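Local coordinates for protein RmpD (Hexulose-6-phosphate synthase) (Streptococcus mutans, PDB 3EXR) that is a TIM-barrel protein of the HUMPS family and is found here as an assembly of two chains, at residues E113-Y119 and I135-H141; Q128-D132 and E166-R170; L177-K183 and A211-I216. All blocks are in the same frame, centred on the assembly; numbering follows the deposited sequence.

Contact 1: E113-Y119 and I135-H141; sequences EIQVELY and ISQAIYH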
loop_
_atom_site.group_PDB
_atom_site.type_symbol
_atom_site.label_atom_id
_atom_site.label_comp_id
_atom_site.label_asym_id
_atom_site.label_seq_id
_atom_site.Cartn_x
_atom_site.Cartn_y
_atom_site.Cartn_z
ATOM N N GLU A 113 6.112 -12.198 -11.237
ATOM C CA GLU A 113 5.885 -10.939 -11.928
ATOM C C GLU A 113 5.363 -9.858 -10.998
ATOM O O GLU A 113 4.702 -10.162 -9.979
ATOM C CB GLU A 113 4.812 -11.119 -13.014
ATOM C CG GLU A 113 5.207 -11.947 -14.225
ATOM C CD GLU A 113 4.308 -11.660 -15.410
ATOM O OE1 GLU A 113 4.152 -10.471 -15.778
ATOM O OE2 GLU A 113 3.749 -12.628 -15.954
ATOM N N ILE A 114 5.617 -8.614 -11.403
ATOM C CA ILE A 114 5.057 -7.421 -10.791
ATOM C C ILE A 114 3.905 -6.894 -11.662
ATOM O O ILE A 114 3.922 -6.985 -12.910
ATOM C CB ILE A 114 6.160 -6.353 -10.580
ATOM C CG1 ILE A 114 7.298 -6.936 -9.740
ATOM C CG2 ILE A 114 5.609 -5.073 -9.948
ATOM C CD1 ILE A 114 6.919 -7.465 -8.390
ATOM N N GLN A 115 2.886 -6.375 -10.976
ATOM C CA GLN A 115 1.742 -5.711 -11.610
ATOM C C GLN A 115 1.652 -4.303 -11.044
ATOM O O GLN A 115 1.728 -4.126 -9.836
ATOM C CB GLN A 115 0.440 -6.443 -11.264
ATOM C CG GLN A 115 0.417 -7.952 -11.508
ATOM C CD GLN A 115 -0.923 -8.549 -11.131
ATOM O OE1 GLN A 115 -1.315 -8.459 -9.959
ATOM N NE2 GLN A 115 -1.665 -9.084 -12.124
ATOM N N VAL A 116 1.427 -3.316 -11.907
ATOM C CA VAL A 116 1.286 -1.935 -11.478
ATOM C C VAL A 116 -0.201 -1.598 -11.254
ATOM O O VAL A 116 -1.039 -1.625 -12.168
ATOM C CB VAL A 116 1.862 -0.936 -12.473
ATOM C CG1 VAL A 116 1.774 0.489 -11.901
ATOM C CG2 VAL A 116 3.328 -1.250 -12.777
ATOM N N GLU A 117 -0.506 -1.237 -10.013
ATOM C CA GLU A 117 -1.823 -0.758 -9.594
ATOM C C GLU A 117 -1.985 0.720 -9.924
ATOM O O GLU A 117 -1.214 1.548 -9.461
ATOM C CB GLU A 117 -2.022 -1.015 -8.088
ATOM C CG GLU A 117 -2.537 -2.430 -7.771
ATOM C CD GLU A 117 -4.032 -2.631 -8.009
ATOM O OE1 GLU A 117 -4.689 -1.705 -8.518
ATOM O OE2 GLU A 117 -4.556 -3.717 -7.686
ATOM N N LEU A 118 -2.970 1.025 -10.764
ATOM C CA LEU A 118 -3.152 2.365 -11.325
ATOM C C LEU A 118 -4.111 3.181 -10.486
ATOM O O LEU A 118 -5.309 2.881 -10.448
ATOM C CB LEU A 118 -3.628 2.261 -12.777
ATOM C CG LEU A 118 -2.692 1.529 -13.737
ATOM C CD1 LEU A 118 -3.335 1.399 -15.098
ATOM C CD2 LEU A 118 -1.357 2.229 -13.901
ATOM N N TYR A 119 -3.547 4.167 -9.771
ATOM C CA TYR A 119 -4.291 5.134 -8.970
ATOM C C TYR A 119 -3.782 6.539 -9.240
ATOM O O TYR A 119 -2.579 6.758 -9.392
ATOM C CB TYR A 119 -4.140 4.839 -7.473
ATOM C CG TYR A 119 -4.972 3.649 -7.019
ATOM C CD1 TYR A 119 -6.234 3.825 -6.473
ATOM C CD2 TYR A 119 -4.529 2.337 -7.213
ATOM C CE1 TYR A 119 -6.997 2.755 -6.073
ATOM C CE2 TYR A 119 -5.301 1.250 -6.837
ATOM C CZ TYR A 119 -6.536 1.466 -6.260
ATOM O OH TYR A 119 -7.313 0.402 -5.852
ATOM N N ILE A 135 8.413 -4.557 -16.515
ATOM C CA ILE A 135 7.106 -4.745 -15.901
ATOM C C ILE A 135 5.993 -4.444 -16.913
ATOM O O ILE A 135 5.837 -3.314 -17.413
ATOM C CB ILE A 135 7.010 -3.892 -14.619
ATOM C CG1 ILE A 135 8.042 -4.424 -13.598
ATOM C CG2 ILE A 135 5.569 -3.898 -14.034
ATOM C CD1 ILE A 135 8.371 -3.521 -12.468
ATOM N N SER A 136 5.187 -5.460 -17.183
ATOM C CA SER A 136 4.248 -5.382 -18.306
ATOM C C SER A 136 2.850 -5.827 -17.972
ATOM O O SER A 136 2.121 -6.247 -18.850
ATOM C CB SER A 136 4.798 -6.148 -19.515
ATOM O OG SER A 136 4.920 -7.522 -19.255
ATOM N N GLN A 137 2.486 -5.738 -16.687
ATOM C CA GLN A 137 1.098 -5.889 -16.243
ATOM C C GLN A 137 0.665 -4.636 -15.510
ATOM O O GLN A 137 1.433 -4.069 -14.704
ATOM C CB GLN A 137 0.934 -7.084 -15.308
ATOM C CG GLN A 137 1.030 -8.431 -15.971
ATOM C CD GLN A 137 0.404 -9.514 -15.105
ATOM O OE1 GLN A 137 -0.785 -9.443 -14.800
ATOM N NE2 GLN A 137 1.191 -10.528 -14.726
ATOM N N ALA A 138 -0.570 -4.230 -15.760
ATOM C CA ALA A 138 -1.179 -3.073 -15.106
ATOM C C ALA A 138 -2.612 -3.379 -14.745
ATOM O O ALA A 138 -3.309 -4.071 -15.491
ATOM C CB ALA A 138 -1.117 -1.862 -15.999
ATOM N N ILE A 139 -3.053 -2.841 -13.601
ATOM C CA ILE A 139 -4.416 -3.069 -13.123
ATOM C C ILE A 139 -5.183 -1.759 -13.229
ATOM O O ILE A 139 -4.855 -0.776 -12.557
ATOM C CB ILE A 139 -4.434 -3.489 -11.616
ATOM C CG1 ILE A 139 -3.380 -4.561 -11.268
ATOM C CG2 ILE A 139 -5.827 -3.882 -11.205
ATOM C CD1 ILE A 139 -3.430 -5.781 -12.076
ATOM N N TYR A 140 -6.213 -1.769 -14.062
ATOM C CA TYR A 140 -7.036 -0.590 -14.326
ATOM C C TYR A 140 -8.404 -0.734 -13.646
ATOM O O TYR A 140 -9.081 -1.743 -13.846
ATOM C CB TYR A 140 -7.204 -0.374 -15.855
ATOM C CG TYR A 140 -7.777 0.973 -16.202
ATOM C CD1 TYR A 140 -6.946 2.019 -16.610
ATOM C CD2 TYR A 140 -9.150 1.224 -16.080
ATOM C CE1 TYR A 140 -7.457 3.285 -16.880
ATOM C CE2 TYR A 140 -9.671 2.493 -16.345
ATOM C CZ TYR A 140 -8.809 3.513 -16.753
ATOM O OH TYR A 140 -9.305 4.751 -17.041
ATOM N N HIS A 141 -8.784 0.273 -12.848
ATOM C CA HIS A 141 -10.046 0.317 -12.115
ATOM C C HIS A 141 -11.063 1.182 -12.822
ATOM O O HIS A 141 -10.738 2.286 -13.279
ATOM C CB HIS A 141 -9.817 0.933 -10.726
ATOM C CG HIS A 141 -8.987 0.079 -9.821
ATOM N ND1 HIS A 141 -7.622 -0.079 -9.964
ATOM C CD2 HIS A 141 -9.343 -0.669 -8.757
ATOM C CE1 HIS A 141 -7.182 -0.893 -9.021
ATOM N NE2 HIS A 141 -8.212 -1.272 -8.283
HETATM O O HOH W 1 5.102 -7.869 -15.337
HETATM O O HOH W 2 -6.895 -3.739 -7.034
HETATM O O HOH W 3 -7.134 2.713 -12.486
#

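Contact 2: Q128-D132 and E166-R170; sequences QQWLD and EMGFR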
loop_
_atom_site.group_PDB
_atom_site.type_symbol
_atom_site.label_atom_id
_atom_site.label_comp_id
_atom_site.label_asym_id
_atom_site.label_seq_id
_atom_site.Cartn_x
_atom_site.Cartn_y
_atom_site.Cartn_z
ATOM N N GLN A 128 5.537 3.799 -19.889
ATOM C CA GLN A 128 6.627 3.290 -20.731
ATOM C C GLN A 128 7.865 2.982 -19.869
ATOM O O GLN A 128 8.608 2.050 -20.144
ATOM C CB GLN A 128 6.953 4.276 -21.874
ATOM C CG GLN A 128 7.989 3.769 -22.863
ATOM C CD GLN A 128 7.505 2.559 -23.642
ATOM O OE1 GLN A 128 6.429 2.595 -24.252
ATOM N NE2 GLN A 128 8.257 1.469 -23.586
ATOM N N GLN A 129 8.077 3.756 -18.808
ATOM C CA GLN A 129 9.171 3.473 -17.885
ATOM C C GLN A 129 8.984 2.111 -17.196
ATOM O O GLN A 129 9.942 1.368 -17.030
ATOM C CB GLN A 129 9.318 4.583 -16.857
ATOM C CG GLN A 129 9.770 5.904 -17.422
ATOM C CD GLN A 129 10.005 6.848 -16.293
ATOM O OE1 GLN A 129 10.967 6.681 -15.538
ATOM N NE2 GLN A 129 9.098 7.797 -16.115
ATOM N N TRP A 130 7.738 1.761 -16.856
ATOM C CA TRP A 130 7.489 0.459 -16.257
ATOM C C TRP A 130 7.868 -0.644 -17.250
ATOM O O TRP A 130 8.581 -1.574 -16.898
ATOM C CB TRP A 130 6.014 0.283 -15.780
ATOM C CG TRP A 130 5.510 1.417 -14.922
ATOM C CD1 TRP A 130 6.229 2.162 -14.038
ATOM C CD2 TRP A 130 4.178 1.932 -14.888
ATOM N NE1 TRP A 130 5.432 3.122 -13.466
ATOM C CE2 TRP A 130 4.169 3.014 -13.986
ATOM C CE3 TRP A 130 2.988 1.610 -15.570
ATOM C CZ2 TRP A 130 3.014 3.750 -13.706
ATOM C CZ3 TRP A 130 1.853 2.362 -15.310
ATOM C CH2 TRP A 130 1.873 3.415 -14.388
ATOM N N LEU A 131 7.431 -0.508 -18.504
ATOM C CA LEU A 131 7.740 -1.509 -19.533
ATOM C C LEU A 131 9.253 -1.669 -19.696
ATOM O O LEU A 131 9.771 -2.785 -19.766
ATOM C CB LEU A 131 7.122 -1.112 -20.883
ATOM C CG LEU A 131 5.590 -1.180 -20.974
ATOM C CD1 LEU A 131 5.103 -0.489 -22.231
ATOM C CD2 LEU A 131 5.024 -2.600 -20.938
ATOM N N ASP A 132 9.942 -0.534 -19.734
ATOM C CA ASP A 132 11.407 -0.529 -19.928
ATOM C C ASP A 132 12.106 -1.209 -18.776
ATOM O O ASP A 132 13.193 -1.766 -18.958
ATOM C CB ASP A 132 11.941 0.893 -20.061
ATOM C CG ASP A 132 11.515 1.570 -21.344
ATOM O OD1 ASP A 132 11.023 0.890 -22.272
ATOM O OD2 ASP A 132 11.662 2.810 -21.435
ATOM N N GLU A 166 -2.181 -1.543 -26.243
ATOM C CA GLU A 166 -1.428 -1.270 -27.464
ATOM C C GLU A 166 0.038 -0.982 -27.166
ATOM O O GLU A 166 0.912 -1.346 -27.942
ATOM C CB GLU A 166 -2.079 -0.162 -28.277
ATOM C CG GLU A 166 -3.259 -0.666 -29.125
ATOM C CD GLU A 166 -3.104 -2.109 -29.665
ATOM O OE1 GLU A 166 -3.854 -3.027 -29.225
ATOM O OE2 GLU A 166 -2.251 -2.332 -30.553
ATOM N N MET A 167 0.312 -0.378 -26.011
ATOM C CA MET A 167 1.694 -0.138 -25.560
ATOM C C MET A 167 2.442 -1.429 -25.232
ATOM O O MET A 167 3.661 -1.424 -25.148
ATOM C CB MET A 167 1.697 0.761 -24.318
ATOM C CG MET A 167 1.355 2.198 -24.616
ATOM S SD MET A 167 1.415 3.231 -23.147
ATOM C CE MET A 167 3.135 3.428 -22.936
ATOM N N GLY A 168 1.724 -2.529 -25.024
ATOM C CA GLY A 168 2.357 -3.794 -24.671
ATOM C C GLY A 168 2.024 -4.336 -23.279
ATOM O O GLY A 168 2.583 -5.352 -22.875
ATOM N N PHE A 169 1.102 -3.689 -22.566
ATOM C CA PHE A 169 0.623 -4.229 -21.277
ATOM C C PHE A 169 -0.364 -5.372 -21.399
ATOM O O PHE A 169 -1.271 -5.367 -22.274
ATOM C CB PHE A 169 0.004 -3.134 -20.398
ATOM C CG PHE A 169 1.015 -2.185 -19.806
ATOM C CD1 PHE A 169 1.647 -2.472 -18.599
ATOM C CD2 PHE A 169 1.353 -1.015 -20.469
ATOM C CE1 PHE A 169 2.587 -1.603 -18.044
ATOM C CE2 PHE A 169 2.280 -0.133 -19.933
ATOM C CZ PHE A 169 2.897 -0.415 -18.710
ATOM N N ARG A 170 -0.216 -6.340 -20.494
ATOM C CA ARG A 170 -1.313 -7.238 -20.150
ATOM C C ARG A 170 -2.123 -6.523 -19.080
ATOM O O ARG A 170 -1.643 -6.331 -17.964
ATOM C CB ARG A 170 -0.799 -8.597 -19.675
ATOM C CG ARG A 170 -0.447 -9.555 -20.843
ATOM C CD ARG A 170 0.469 -10.708 -20.401
ATOM N NE ARG A 170 1.737 -10.166 -19.913
ATOM C CZ ARG A 170 2.419 -10.602 -18.859
ATOM N NH1 ARG A 170 2.046 -11.672 -18.181
ATOM N NH2 ARG A 170 3.512 -9.948 -18.514
HETATM O O HOH W 4 5.184 0.823 -25.803
#

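Contact 3: L177-K183 and A211-I216; sequences LSVDTLK and AFKDEI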
loop_
_atom_site.group_PDB
_atom_site.type_symbol
_atom_site.label_atom_id
_atom_site.label_comp_id
_atom_site.label_asym_id
_atom_site.label_seq_id
_atom_site.Cartn_x
_atom_site.Cartn_y
_atom_site.Cartn_z
ATOM N N LEU A 177 -17.986 -5.347 -13.016
ATOM C CA LEU A 177 -17.939 -6.575 -13.784
ATOM C C LEU A 177 -19.010 -7.543 -13.333
ATOM O O LEU A 177 -19.124 -7.844 -12.152
ATOM C CB LEU A 177 -16.582 -7.243 -13.665
ATOM C CG LEU A 177 -15.386 -6.364 -14.009
ATOM C CD1 LEU A 177 -14.155 -7.212 -13.856
ATOM C CD2 LEU A 177 -15.494 -5.781 -15.397
ATOM N N SER A 178 -19.784 -8.022 -14.292
ATOM C CA SER A 178 -20.737 -9.089 -14.041
ATOM C C SER A 178 -20.894 -9.880 -15.319
ATOM O O SER A 178 -20.451 -9.457 -16.393
ATOM C CB SER A 178 -22.084 -8.524 -13.567
ATOM O OG SER A 178 -22.735 -7.792 -14.597
ATOM N N VAL A 179 -21.528 -11.031 -15.228
ATOM C CA VAL A 179 -21.659 -11.865 -16.417
ATOM C C VAL A 179 -22.373 -11.091 -17.545
ATOM O O VAL A 179 -21.989 -11.182 -18.713
ATOM C CB VAL A 179 -22.273 -13.275 -16.055
ATOM C CG1 VAL A 179 -23.694 -13.161 -15.517
ATOM C CG2 VAL A 179 -22.153 -14.255 -17.217
ATOM N N ASP A 180 -23.366 -10.288 -17.190
ATOM C CA ASP A 180 -24.070 -9.471 -18.170
ATOM C C ASP A 180 -23.249 -8.308 -18.742
ATOM O O ASP A 180 -23.528 -7.851 -19.844
ATOM C CB ASP A 180 -25.400 -8.964 -17.582
ATOM C CG ASP A 180 -26.307 -10.101 -17.129
ATOM O OD1 ASP A 180 -26.343 -11.147 -17.813
ATOM O OD2 ASP A 180 -26.995 -10.009 -16.080
ATOM N N THR A 181 -22.224 -7.834 -18.032
ATOM C CA THR A 181 -21.415 -6.698 -18.551
ATOM C C THR A 181 -20.125 -7.062 -19.265
ATOM O O THR A 181 -19.412 -6.177 -19.745
ATOM C CB THR A 181 -21.073 -5.651 -17.463
ATOM O OG1 THR A 181 -20.031 -6.137 -16.598
ATOM C CG2 THR A 181 -22.286 -5.313 -16.626
ATOM N N LEU A 182 -19.782 -8.337 -19.318
ATOM C CA LEU A 182 -18.599 -8.714 -20.049
ATOM C C LEU A 182 -18.706 -8.269 -21.512
ATOM O O LEU A 182 -17.738 -7.780 -22.050
ATOM C CB LEU A 182 -18.321 -10.203 -19.949
ATOM C CG LEU A 182 -17.754 -10.669 -18.617
ATOM C CD1 LEU A 182 -17.912 -12.166 -18.503
ATOM C CD2 LEU A 182 -16.278 -10.259 -18.460
ATOM N N LYS A 183 -19.887 -8.392 -22.119
ATOM C CA LYS A 183 -20.070 -8.008 -23.525
ATOM C C LYS A 183 -19.627 -6.559 -23.848
ATOM O O LYS A 183 -19.262 -6.266 -24.976
ATOM C CB LYS A 183 -21.516 -8.292 -24.005
ATOM C CG LYS A 183 -22.607 -7.438 -23.399
ATOM C CD LYS A 183 -23.972 -7.750 -24.012
ATOM C CE LYS A 183 -24.473 -9.152 -23.652
ATOM N NZ LYS A 183 -24.601 -9.398 -22.192
ATOM N N ALA A 211 -20.257 -19.330 -14.474
ATOM C CA ALA A 211 -21.063 -18.609 -15.482
ATOM C C ALA A 211 -20.264 -17.447 -16.065
ATOM O O ALA A 211 -20.335 -17.172 -17.255
ATOM C CB ALA A 211 -22.337 -18.115 -14.887
ATOM N N PHE A 212 -19.464 -16.799 -15.212
ATOM C CA PHE A 212 -18.642 -15.678 -15.625
ATOM C C PHE A 212 -17.585 -16.189 -16.617
ATOM O O PHE A 212 -17.406 -15.611 -17.697
ATOM C CB PHE A 212 -17.996 -15.065 -14.371
ATOM C CG PHE A 212 -17.411 -13.687 -14.561
ATOM C CD1 PHE A 212 -18.012 -12.586 -13.970
ATOM C CD2 PHE A 212 -16.208 -13.514 -15.218
ATOM C CE1 PHE A 212 -17.447 -11.315 -14.105
ATOM C CE2 PHE A 212 -15.642 -12.241 -15.356
ATOM C CZ PHE A 212 -16.272 -11.146 -14.785
ATOM N N LYS A 213 -16.936 -17.310 -16.285
ATOM C CA LYS A 213 -15.921 -17.883 -17.156
ATOM C C LYS A 213 -16.553 -18.419 -18.468
ATOM O O LYS A 213 -15.925 -18.324 -19.548
ATOM C CB LYS A 213 -15.106 -18.947 -16.394
ATOM C CG LYS A 213 -13.950 -19.531 -17.152
ATOM C CD LYS A 213 -12.715 -18.640 -17.075
ATOM C CE LYS A 213 -11.735 -18.983 -18.180
ATOM N NZ LYS A 213 -10.599 -18.019 -18.232
ATOM N N ASP A 214 -17.787 -18.947 -18.390
ATOM C CA ASP A 214 -18.513 -19.414 -19.577
ATOM C C ASP A 214 -18.696 -18.248 -20.578
ATOM O O ASP A 214 -18.569 -18.415 -21.795
ATOM C CB ASP A 214 -19.906 -19.966 -19.211
ATOM C CG ASP A 214 -19.885 -21.339 -18.566
ATOM O OD1 ASP A 214 -18.876 -22.060 -18.632
ATOM O OD2 ASP A 214 -20.922 -21.738 -17.977
ATOM N N GLU A 215 -19.015 -17.070 -20.061
ATOM C CA GLU A 215 -19.251 -15.900 -20.894
ATOM C C GLU A 215 -17.946 -15.352 -21.481
ATOM O O GLU A 215 -17.915 -14.906 -22.630
ATOM C CB GLU A 215 -20.012 -14.832 -20.108
ATOM C CG GLU A 215 -20.279 -13.554 -20.872
ATOM C CD GLU A 215 -21.341 -13.712 -21.973
ATOM O OE1 GLU A 215 -21.762 -14.862 -22.268
ATOM O OE2 GLU A 215 -21.745 -12.669 -22.550
ATOM N N ILE A 216 -16.872 -15.365 -20.687
ATOM C CA ILE A 216 -15.542 -15.084 -21.225
ATOM C C ILE A 216 -15.265 -16.021 -22.416
ATOM O O ILE A 216 -14.850 -15.572 -23.458
ATOM C CB ILE A 216 -14.439 -15.258 -20.150
ATOM C CG1 ILE A 216 -14.537 -14.152 -19.098
ATOM C CG2 ILE A 216 -13.070 -15.282 -20.806
ATOM C CD1 ILE A 216 -13.581 -14.385 -17.883
HETATM O O HOH W 5 -22.008 -10.386 -21.179
#

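Contact 1: E113-Y119 and I135-H141
Leu118 lays its CD1 against Ala138 CB and Tyr140 CD1, 4.0 Å from each. A branched aliphatic side chain suits this place because the small Ala138 leaves room beside it. Ile135 does similar work farther back, its CG2 lying 3.7 Å from Val116 CG2. These residues lie on the outer side of two neighbouring parallel strands of the TIM barrel, 113-117 and 137-141, where Ile114 and Ile135 meet helix 94-107.

Backbone bonds hold the register: Val116 N donates to Gln137 O (2.9 Å), Ile139 N to Val116 O (2.8 Å) and Leu118 N to Ile139 O (3.2 Å). Beyond them, water 3 links Leu118 O with His141 N, 2.7 and 3.0 Å away.

The other face, with Gln115, Glu117, Gln137 and Ile139, turns into the barrel. Gln115 NE2 donates to Gln137 OE1 (2.8 Å), and Gln137 NE2 donates to Glu113 OE1 (3.1 Å). An amide can give and accept at once, which lets Gln137 relay this chain to Glu113. At the far end Tyr119 OH is hydrogen-bonded to Asp69 of the second subunit. The chemistry therefore implies a polar barrel interior, its directed hydrogen bonds ending in the Glu113-Arg170 salt bridge, beside an outer face packed with aliphatic side chains.

Contact 2: Q128-D132 and E166-R170
A Schellman motif at Gly168 closes helix 155-167 on the outside of the TIM barrel, and the chain then turns inward toward strand 170-174, passing beside the last turns of helix 124-132. With phi 115°, Gly168 sits where a CB would be jammed against the carbonyl of Met167, so glycine fits the turn.

Leu131, in its m,t rotamer, reaches across from the neighbouring helix. Its CD2 stands 3.7 Å from the centroid of the Phe169 ring and only 9° off the normal, a CH-pi contact, while its CD1 is 3.4 Å from Met167 O. Phe169 takes chi1 m with chi2 at -87°, which brings CZ within 3.6 Å of Leu131 CG and within 3.7 Å of Trp130 CE3, near the plane of the indole. Trp130, chi1 m, is a large buried ring that also meets Leu118 and helix 94-107.

Farther out, the flexible Met167 and the polar Gln128 take over. Met167 (m,t,p) brings its CE to 3.6 Å from Gln128 OE1. Gln128, chi1 t and chi2 p, runs along its own helix, so that NE2 donates to Asp132 OD1 one turn on at 3.1 Å; its OE1 accepts from water 4 at 2.7 Å, and the same water donates to Met167 O at 2.8 Å.

Contact 3: L177-K183 and A211-I216
Apolar packing centres on Phe212, whose ring reaches from helix 205-220 to the 177-183 segment. Leu182 CD1 stands over one face of it, 4.0 Å from the centroid and 16° off the normal, a CH-pi contact, and Leu182 CD2 comes within 3.7 Å of Phe212 CE2. Leu177 CB approaches the ring edge, 4.1 Å from Phe212 CZ. Leu182 thus offers a methyl to the flat ring, while Leu177 fills space at its edge. Leu182 CD1 also reaches Ile216 CG1 at 4.0 Å, one helical turn on, while the compact Val179 fits close to the helix, its CG2 3.4 Å from Ala211 O and 3.6 Å from Glu215 CB.

The two segments belong to the last part of the TIM barrel: 177-183 lies in the connection from strand 170-174 to strand 192-195, and helix 205-220 follows that final strand. Phe193 of strand 192-195 is touched by Leu177, Leu182, Phe212 and Ile216, so the pair packs outside the barrel wall.

Hydrogen bonds within 177-183 shape its turn. Ser178 N donates to Thr181 OG1 (3.0 Å), a short hydroxyl side chain bonding nearby backbone, and a backbone bond runs from Thr181 N to Ser178 O (2.9 Å).

No direct hydrogen bond crosses between the segments, and the polar link runs through water 5. It donates to Val179 O (2.6 Å) and Glu215 OE2 (2.7 Å) and accepts from Lys183 N (3.1 Å) and NZ (3.0 Å). Lys183 NZ remains 4.4 Å from Glu215 OE2, beyond a salt bridge, and donates to Asp180 O at 3.0 Å, while Glu215 OE1 pairs with Arg218.

Overall arrangement
Contact 1 is the core member, set in the wall of the barrel, whereas contacts 2 and 3 are partly buried and lie in the outer layer. Contacts 1 and 2 share one region: helix 124-132 joins the strands of contact 1 in a beta-alpha-beta crossover, their centres are 10 Å apart, Trp130 packs on Leu118, and Arg170 bonds back to Glu113. Contact 3 stands apart, about 22 and 27 Å from the other two between centres. The chemistry follows position: direct backbone and side-chain hydrogen bonds, with waters added, join the strands, while each outer contact rests on leucine over a phenylalanine face, with no direct hydrogen bond across and one water linking the segments.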